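Local atomic coordinates of ATP-citrate lyase beta-subunit (Chlorobium limicola, PDB entry 6HXJ), a protein that probably works with its partner subunit in the ATP-dependent cleavage of citrate by coenzyme A, giving acetyl-CoA and oxaloacetate. Residues 130-134 with 135-139; 138-142 with 143-147; 162-165 with 166-170. All blocks are in the same frame, centred on the assembly; numbering follows the deposited sequence.

Overall arrangement
All three interactions lie on one side of the chain's centre, within the ATP-grasp part of the chain, and their centres are mutually about 18 Å apart. Interaction 1 leads out of a loop into strand 136-141, the last strand in the order of a six-stranded antiparallel sheet. Interaction 2 follows directly, shares Ile138 and Gln139, and turns the chain from that strand toward helix 148-158. Interaction 3 opens the next helix, 163-181; its nearest atoms stay about 6 Å from interaction 2 and about 10 Å from interaction 1. Together they trace the passage from an outer strand to the helices packed beside it, with the turn of interaction 2 also meeting another protein's chain.

Interaction 1 of 3, residues 130-134 with 135-139; sequences DNWDS and VRRIQ
Val135 and Arg137 approach the indole of Trp132 in two different ways, one over a face and one at the edge. The CG2 methyl of Val135 sits over the six-membered ring, 3.8 Å from its centroid and 15° off the ring normal, a CH-pi contact whose closest ring atom is Trp132 CE3. At the edge, Arg137 NH2 lies 3.6 Å from Trp132 NE1, and the guanidinium stands nearly perpendicular to the indole plane. Both nitrogens carry hydrogens, so this is contact without a hydrogen bond. The bend at chi3 (81°) brings the Arg137 tip back to the ring, while NH1 makes a long, weak ion pair with Glu117.

The backbone here makes an inverse gamma turn centred on Asn131, with a weak bond from Trp132 N to Asp130 O. It then enters strand 136-141, an outer strand of the antiparallel sheet in the ATP-grasp part of the chain, which pairs with strand 115-121 through Arg136 and Ile138. Leu119 of that neighbouring strand touches Trp132, Val135 and Arg137 alike.

Ser134 ties the turn together: its OG donates to Asn131 O at 2.7 Å, from 47° above the carbonyl plane, and also hydrogen-bonds Ser121 OG. Replacing Ser134 by alanine would probably leave the Asn131 carbonyl without this donor and the Ser121 hydroxyl without its mate, so that the turn is held less firmly to strand 115-121.

Arg136 turns back along the chain instead, laying one face of its guanidinium on the Asp133 carbonyl, with Arg136 CZ 3.7 Å from Asp133 O.

Interaction 2 of 3, residues 138-142 with 143-147; sequences IQIEL and DENPT
Ile140 and Pro146 meet nearly at right angles where the chain doubles back after strand 136-141. Both branches of the isoleucine reach the proline: Ile140 CG1 is 3.7 Å from Pro146 CD and CG2 is 3.8 Å from the same atom. This double contact follows from a chi1 of -63°, which sets CG2 opposite the backbone N and CG1 opposite the carbonyl carbon, so that both branches face Pro146 CD from the same side. The CG2 methyl also meets Asn145 OD1, while Ile138 CD1 adds a looser touch on Pro146 CG at 4.1 Å. Ile176 of helix 163-181 packs on Ile140, Asn145 and Pro146.

A type II beta turn from Glu141 to Glu144 makes the reversal, closed by Glu144 N donating to Glu141 O (3.0 Å, 154° at the hydrogen). Asp143 takes the positive phi of the third position, and its side chain runs beside that of Leu142, pointing the same way. In Glu144, CG lies anti to the carbonyl carbon (chi1 -64°) and the chain extends beyond it, carrying OE2 to 3.7 Å from Glu141 CB.

Two carboxylates thus come near each other, with Glu141 OE1 and Glu144 OE2 4.7 Å apart. Another protein's chain supplies basic side chains that pair with Asp143 OD1 and Glu144 OE2 as salt bridges and hydrogen-bond Leu142 O; they would probably offset the gathered negative charge, consistent with this acidic turn helping to join the two chains.

Interaction 3 of 3, residues 162-165 with 166-170; sequences GEIA and ERVGK
Val168 and Ile164, one turn apart, touch through their CG2 methyls at 4.1 Å. On Val168, CG1 stands opposite the backbone N (chi1 164°), which puts CG2 beside that nitrogen and turns it back toward Ile164. Val168 N also donates to Ile164 O (2.6 Å), and the next bond, from Gly169 N to Ala165 O, measures 2.7 Å. The two bonds nearest the N-terminus of the helix, Glu166 N to Gly162 O and Arg167 N to Glu163 O, are weak at 3.4 Å each.

Gly162 holds the N-cap position, with a positive phi that favours glycine. Glu166 CG comes to 3.6 Å from Gly162 O. Arg167 lays its CB and CG against Glu163 O before its chain runs out extended to NE. The charged ends of these two side chains, with Glu163 OE1 and Arg167 NH1 5.4 Å apart, could at most attract each other weakly.

Helix 148-158 and strand 200-210 both meet this first turn of helix 163-181, Val168 touching each. Ala165 and Val168 rest on Ala155 of helix 148-158, and Phe160 in the intervening loop also meets Val168. Phe201 of strand 200-210 packs on Ile164, Arg167 and Val168, with Met199 just ahead of it touching Glu163, Ile164 and Arg167, so the helix start packs on both helix 148-158 and strand 200-210 of the antiparallel sheet.

Interaction 1 of 3, residues 130-134 with 135-139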
loop_
_atom_site.group_PDB
_atom_site.type_symbol
_atom_site.label_atom_id
_atom_site.label_comp_id
_atom_site.label_asym_id
_atom_site.label_seq_id
_atom_site.Cartn_x
_atom_site.Cartn_y
_atom_site.Cartn_z
ATOM N N ASP A 130 -49.361 -71.827 15.108
ATOM C CA ASP A 130 -49.257 -73.258 15.411
ATOM C C ASP A 130 -48.351 -73.962 14.400
ATOM O O ASP A 130 -47.591 -74.858 14.777
ATOM C CB ASP A 130 -50.648 -73.932 15.490
ATOM C CG ASP A 130 -50.661 -75.296 16.167
ATOM O OD1 ASP A 130 -50.380 -75.360 17.391
ATOM O OD2 ASP A 130 -51.025 -76.290 15.495
ATOM N N ASN A 131 -48.404 -73.501 13.125
ATOM C CA ASN A 131 -47.637 -73.987 11.979
ATOM C C ASN A 131 -46.252 -73.334 11.898
ATOM O O ASN A 131 -45.866 -72.751 10.877
ATOM C CB ASN A 131 -48.419 -73.810 10.671
ATOM C CG ASN A 131 -49.641 -74.679 10.567
ATOM O OD1 ASN A 131 -49.597 -75.894 10.786
ATOM N ND2 ASN A 131 -50.764 -74.062 10.256
ATOM N N TRP A 132 -45.493 -73.451 12.986
ATOM C CA TRP A 132 -44.135 -72.935 13.002
ATOM C C TRP A 132 -43.097 -74.024 12.637
ATOM O O TRP A 132 -41.932 -73.704 12.417
ATOM C CB TRP A 132 -43.796 -72.197 14.302
ATOM C CG TRP A 132 -42.677 -71.210 14.113
ATOM C CD1 TRP A 132 -41.375 -71.371 14.488
ATOM C CD2 TRP A 132 -42.729 -69.982 13.363
ATOM N NE1 TRP A 132 -40.622 -70.296 14.066
ATOM C CE2 TRP A 132 -41.429 -69.429 13.375
ATOM C CE3 TRP A 132 -43.757 -69.279 12.709
ATOM C CZ2 TRP A 132 -41.134 -68.200 12.773
ATOM C CZ3 TRP A 132 -43.457 -68.071 12.097
ATOM C CH2 TRP A 132 -42.160 -67.543 12.134
ATOM N N ASP A 133 -43.533 -75.293 12.489
ATOM C CA ASP A 133 -42.649 -76.389 12.058
ATOM C C ASP A 133 -42.585 -76.371 10.531
ATOM O O ASP A 133 -41.626 -76.876 9.932
ATOM C CB ASP A 133 -43.186 -77.755 12.557
ATOM C CG ASP A 133 -42.501 -78.376 13.771
ATOM O OD1 ASP A 133 -41.871 -77.624 14.559
ATOM O OD2 ASP A 133 -42.642 -79.607 13.967
ATOM N N SER A 134 -43.632 -75.783 9.913
ATOM C CA SER A 134 -43.768 -75.658 8.466
ATOM C C SER A 134 -42.746 -74.691 7.891
ATOM O O SER A 134 -42.454 -74.750 6.699
ATOM C CB SER A 134 -45.186 -75.232 8.098
ATOM O OG SER A 134 -45.520 -73.917 8.497
ATOM N N VAL A 135 -42.208 -73.808 8.752
ATOM C CA VAL A 135 -41.239 -72.766 8.421
ATOM C C VAL A 135 -39.845 -73.335 8.132
ATOM O O VAL A 135 -39.232 -74.009 8.967
ATOM C CB VAL A 135 -41.197 -71.628 9.475
ATOM C CG1 VAL A 135 -40.083 -70.634 9.186
ATOM C CG2 VAL A 135 -42.533 -70.905 9.567
ATOM N N ARG A 136 -39.386 -73.066 6.906
ATOM C CA ARG A 136 -38.063 -73.414 6.411
ATOM C C ARG A 136 -37.274 -72.122 6.323
ATOM O O ARG A 136 -37.737 -71.122 5.762
ATOM C CB ARG A 136 -38.131 -74.168 5.062
ATOM C CG ARG A 136 -38.955 -75.464 5.108
ATOM C CD ARG A 136 -38.433 -76.448 6.139
ATOM N NE ARG A 136 -39.345 -77.568 6.345
ATOM C CZ ARG A 136 -39.313 -78.367 7.407
ATOM N NH1 ARG A 136 -40.179 -79.368 7.517
ATOM N NH2 ARG A 136 -38.424 -78.165 8.373
ATOM N N ARG A 137 -36.129 -72.118 6.972
ATOM C CA ARG A 137 -35.306 -70.939 7.046
ATOM C C ARG A 137 -33.924 -71.172 6.496
ATOM O O ARG A 137 -33.325 -72.217 6.741
ATOM C CB ARG A 137 -35.255 -70.375 8.481
ATOM C CG ARG A 137 -35.002 -71.394 9.587
ATOM C CD ARG A 137 -34.737 -70.719 10.918
ATOM N NE ARG A 137 -35.970 -70.301 11.593
ATOM C CZ ARG A 137 -36.028 -69.848 12.846
ATOM N NH1 ARG A 137 -34.922 -69.748 13.578
ATOM N NH2 ARG A 137 -37.192 -69.496 13.377
ATOM N N ILE A 138 -33.420 -70.195 5.738
ATOM C CA ILE A 138 -32.039 -70.217 5.254
ATOM C C ILE A 138 -31.327 -68.955 5.711
ATOM O O ILE A 138 -31.956 -67.914 5.822
ATOM C CB ILE A 138 -31.799 -70.516 3.752
ATOM C CG1 ILE A 138 -32.357 -69.414 2.841
ATOM C CG2 ILE A 138 -32.277 -71.883 3.363
ATOM C CD1 ILE A 138 -31.301 -68.741 2.023
ATOM N N GLN A 139 -30.021 -69.043 5.956
ATOM C CA GLN A 139 -29.222 -67.905 6.361
ATOM C C GLN A 139 -28.482 -67.347 5.150
ATOM O O GLN A 139 -27.712 -68.061 4.505
ATOM C CB GLN A 139 -28.264 -68.298 7.486
ATOM C CG GLN A 139 -27.109 -67.323 7.745
ATOM C CD GLN A 139 -27.543 -66.061 8.387
ATOM O OE1 GLN A 139 -28.515 -66.022 9.131
ATOM N NE2 GLN A 139 -26.823 -64.998 8.124
#

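Interaction 2 of 3, residues 138-142 with 143-147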
loop_
_atom_site.group_PDB
_atom_site.type_symbol
_atom_site.label_atom_id
_atom_site.label_comp_id
_atom_site.label_asym_id
_atom_site.label_seq_id
_atom_site.Cartn_x
_atom_site.Cartn_y
_atom_site.Cartn_z
ATOM N N ILE A 138 -33.420 -70.195 5.738
ATOM C CA ILE A 138 -32.039 -70.217 5.254
ATOM C C ILE A 138 -31.327 -68.955 5.711
ATOM O O ILE A 138 -31.956 -67.914 5.822
ATOM C CB ILE A 138 -31.799 -70.516 3.752
ATOM C CG1 ILE A 138 -32.357 -69.414 2.841
ATOM C CG2 ILE A 138 -32.277 -71.883 3.363
ATOM C CD1 ILE A 138 -31.301 -68.741 2.023
ATOM N N GLN A 139 -30.021 -69.043 5.956
ATOM C CA GLN A 139 -29.222 -67.905 6.361
ATOM C C GLN A 139 -28.482 -67.347 5.150
ATOM O O GLN A 139 -27.712 -68.061 4.505
ATOM C CB GLN A 139 -28.264 -68.298 7.486
ATOM C CG GLN A 139 -27.109 -67.323 7.745
ATOM C CD GLN A 139 -27.543 -66.061 8.387
ATOM O OE1 GLN A 139 -28.515 -66.022 9.131
ATOM N NE2 GLN A 139 -26.823 -64.998 8.124
ATOM N N ILE A 140 -28.765 -66.083 4.817
ATOM C CA ILE A 140 -28.122 -65.377 3.718
ATOM C C ILE A 140 -26.922 -64.670 4.293
ATOM O O ILE A 140 -27.078 -63.716 5.052
ATOM C CB ILE A 140 -29.092 -64.417 2.978
ATOM C CG1 ILE A 140 -30.227 -65.207 2.316
ATOM C CG2 ILE A 140 -28.345 -63.571 1.935
ATOM C CD1 ILE A 140 -31.476 -64.623 2.494
ATOM N N GLU A 141 -25.720 -65.154 3.971
ATOM C CA GLU A 141 -24.483 -64.519 4.418
ATOM C C GLU A 141 -24.331 -63.195 3.711
ATOM O O GLU A 141 -24.745 -63.069 2.552
ATOM C CB GLU A 141 -23.277 -65.416 4.186
ATOM C CG GLU A 141 -23.103 -66.456 5.286
ATOM C CD GLU A 141 -22.955 -65.911 6.699
ATOM O OE1 GLU A 141 -21.985 -65.154 6.952
ATOM O OE2 GLU A 141 -23.813 -66.241 7.552
ATOM N N LEU A 142 -23.860 -62.186 4.446
ATOM C CA LEU A 142 -23.700 -60.808 3.982
ATOM C C LEU A 142 -22.913 -60.737 2.664
ATOM O O LEU A 142 -21.800 -61.276 2.568
ATOM C CB LEU A 142 -23.042 -59.981 5.094
ATOM C CG LEU A 142 -22.986 -58.478 4.917
ATOM C CD1 LEU A 142 -24.331 -57.825 5.160
ATOM C CD2 LEU A 142 -21.999 -57.906 5.852
ATOM N N ASP A 143 -23.568 -60.149 1.626
ATOM C CA ASP A 143 -23.075 -59.976 0.247
ATOM C C ASP A 143 -22.843 -61.308 -0.511
ATOM O O ASP A 143 -22.222 -61.305 -1.577
ATOM C CB ASP A 143 -21.807 -59.067 0.201
ATOM C CG ASP A 143 -21.979 -57.678 0.798
ATOM O OD1 ASP A 143 -23.024 -57.038 0.530
ATOM O OD2 ASP A 143 -21.047 -57.214 1.502
ATOM N N GLU A 144 -23.362 -62.419 0.019
ATOM C CA GLU A 144 -23.267 -63.749 -0.580
ATOM C C GLU A 144 -24.705 -64.246 -0.801
ATOM O O GLU A 144 -25.114 -65.285 -0.265
ATOM C CB GLU A 144 -22.459 -64.693 0.333
ATOM C CG GLU A 144 -21.001 -64.309 0.533
ATOM C CD GLU A 144 -20.331 -64.964 1.729
ATOM O OE1 GLU A 144 -20.066 -66.186 1.663
ATOM O OE2 GLU A 144 -20.065 -64.259 2.730
ATOM N N ASN A 145 -25.473 -63.457 -1.576
ATOM C CA ASN A 145 -26.898 -63.670 -1.868
ATOM C C ASN A 145 -27.180 -64.933 -2.712
ATOM O O ASN A 145 -26.463 -65.179 -3.686
ATOM C CB ASN A 145 -27.509 -62.407 -2.493
ATOM C CG ASN A 145 -27.500 -61.182 -1.605
ATOM O OD1 ASN A 145 -27.053 -61.191 -0.443
ATOM N ND2 ASN A 145 -27.998 -60.088 -2.149
ATOM N N PRO A 146 -28.185 -65.765 -2.315
ATOM C CA PRO A 146 -28.437 -67.015 -3.055
ATOM C C PRO A 146 -28.943 -66.800 -4.466
ATOM O O PRO A 146 -29.444 -65.728 -4.797
ATOM C CB PRO A 146 -29.448 -67.776 -2.182
ATOM C CG PRO A 146 -30.093 -66.753 -1.331
ATOM C CD PRO A 146 -29.108 -65.614 -1.169
ATOM N N THR A 147 -28.786 -67.825 -5.300
ATOM C CA THR A 147 -29.260 -67.796 -6.687
ATOM C C THR A 147 -30.736 -68.145 -6.705
ATOM O O THR A 147 -31.247 -68.657 -5.702
ATOM C CB THR A 147 -28.462 -68.747 -7.583
ATOM O OG1 THR A 147 -28.756 -70.114 -7.263
ATOM C CG2 THR A 147 -26.963 -68.486 -7.538
#

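Interaction 3 of 3, residues 162-165 with 166-170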
loop_
_atom_site.group_PDB
_atom_site.type_symbol
_atom_site.label_atom_id
_atom_site.label_comp_id
_atom_site.label_asym_id
_atom_site.label_seq_id
_atom_site.Cartn_x
_atom_site.Cartn_y
_atom_site.Cartn_z
ATOM N N GLY A 162 -43.201 -77.345 -8.553
ATOM C CA GLY A 162 -42.910 -76.912 -9.921
ATOM C C GLY A 162 -42.932 -75.418 -10.195
ATOM O O GLY A 162 -42.084 -74.683 -9.674
ATOM N N GLU A 163 -43.929 -74.970 -11.001
ATOM C CA GLU A 163 -44.167 -73.588 -11.432
ATOM C C GLU A 163 -44.267 -72.564 -10.316
ATOM O O GLU A 163 -43.799 -71.444 -10.510
ATOM C CB GLU A 163 -45.405 -73.488 -12.329
ATOM C CG GLU A 163 -45.082 -73.215 -13.792
ATOM C CD GLU A 163 -46.109 -73.660 -14.826
ATOM O OE1 GLU A 163 -47.322 -73.432 -14.605
ATOM O OE2 GLU A 163 -45.695 -74.190 -15.884
ATOM N N ILE A 164 -44.866 -72.898 -9.169
ATOM C CA ILE A 164 -44.995 -71.902 -8.097
ATOM C C ILE A 164 -43.679 -71.733 -7.337
ATOM O O ILE A 164 -43.379 -70.647 -6.865
ATOM C CB ILE A 164 -46.159 -72.328 -7.152
ATOM C CG1 ILE A 164 -47.352 -72.907 -7.918
ATOM C CG2 ILE A 164 -46.603 -71.203 -6.222
ATOM C CD1 ILE A 164 -47.627 -74.339 -7.608
ATOM N N ALA A 165 -42.931 -72.832 -7.178
ATOM C CA ALA A 165 -41.678 -72.849 -6.435
ATOM C C ALA A 165 -40.731 -71.867 -7.038
ATOM O O ALA A 165 -40.192 -71.035 -6.318
ATOM C CB ALA A 165 -41.077 -74.235 -6.452
ATOM N N GLU A 166 -40.568 -71.921 -8.364
ATOM C CA GLU A 166 -39.724 -70.992 -9.098
ATOM C C GLU A 166 -40.235 -69.589 -8.855
ATOM O O GLU A 166 -39.463 -68.721 -8.476
ATOM C CB GLU A 166 -39.755 -71.315 -10.593
ATOM C CG GLU A 166 -39.296 -72.726 -10.925
ATOM C CD GLU A 166 -39.394 -73.118 -12.384
ATOM O OE1 GLU A 166 -38.788 -72.417 -13.227
ATOM O OE2 GLU A 166 -40.043 -74.148 -12.684
ATOM N N ARG A 167 -41.550 -69.390 -9.024
ATOM C CA ARG A 167 -42.229 -68.119 -8.818
ATOM C C ARG A 167 -41.972 -67.574 -7.435
ATOM O O ARG A 167 -41.613 -66.409 -7.306
ATOM C CB ARG A 167 -43.731 -68.272 -9.062
ATOM C CG ARG A 167 -44.112 -68.195 -10.523
ATOM C CD ARG A 167 -45.602 -68.347 -10.704
ATOM N NE ARG A 167 -45.952 -68.653 -12.095
ATOM C CZ ARG A 167 -46.336 -67.753 -12.998
ATOM N NH1 ARG A 167 -46.643 -68.132 -14.230
ATOM N NH2 ARG A 167 -46.429 -66.469 -12.670
ATOM N N VAL A 168 -42.118 -68.414 -6.413
ATOM C CA VAL A 168 -41.849 -68.058 -5.033
ATOM C C VAL A 168 -40.381 -67.679 -4.934
ATOM O O VAL A 168 -40.078 -66.601 -4.439
ATOM C CB VAL A 168 -42.229 -69.194 -4.069
ATOM C CG1 VAL A 168 -41.604 -68.992 -2.705
ATOM C CG2 VAL A 168 -43.741 -69.306 -3.937
ATOM N N GLY A 169 -39.500 -68.532 -5.455
ATOM C CA GLY A 169 -38.066 -68.289 -5.477
ATOM C C GLY A 169 -37.721 -66.943 -6.078
ATOM O O GLY A 169 -36.979 -66.165 -5.467
ATOM N N LYS A 170 -38.289 -66.637 -7.259
ATOM C CA LYS A 170 -38.066 -65.358 -7.924
ATOM C C LYS A 170 -38.462 -64.190 -7.015
ATOM O O LYS A 170 -37.685 -63.246 -6.873
ATOM C CB LYS A 170 -38.789 -65.278 -9.275
ATOM C CG LYS A 170 -37.934 -65.758 -10.434
ATOM C CD LYS A 170 -38.574 -65.430 -11.776
ATOM C CE LYS A 170 -37.943 -66.194 -12.916
ATOM N NZ LYS A 170 -38.563 -65.857 -14.228
#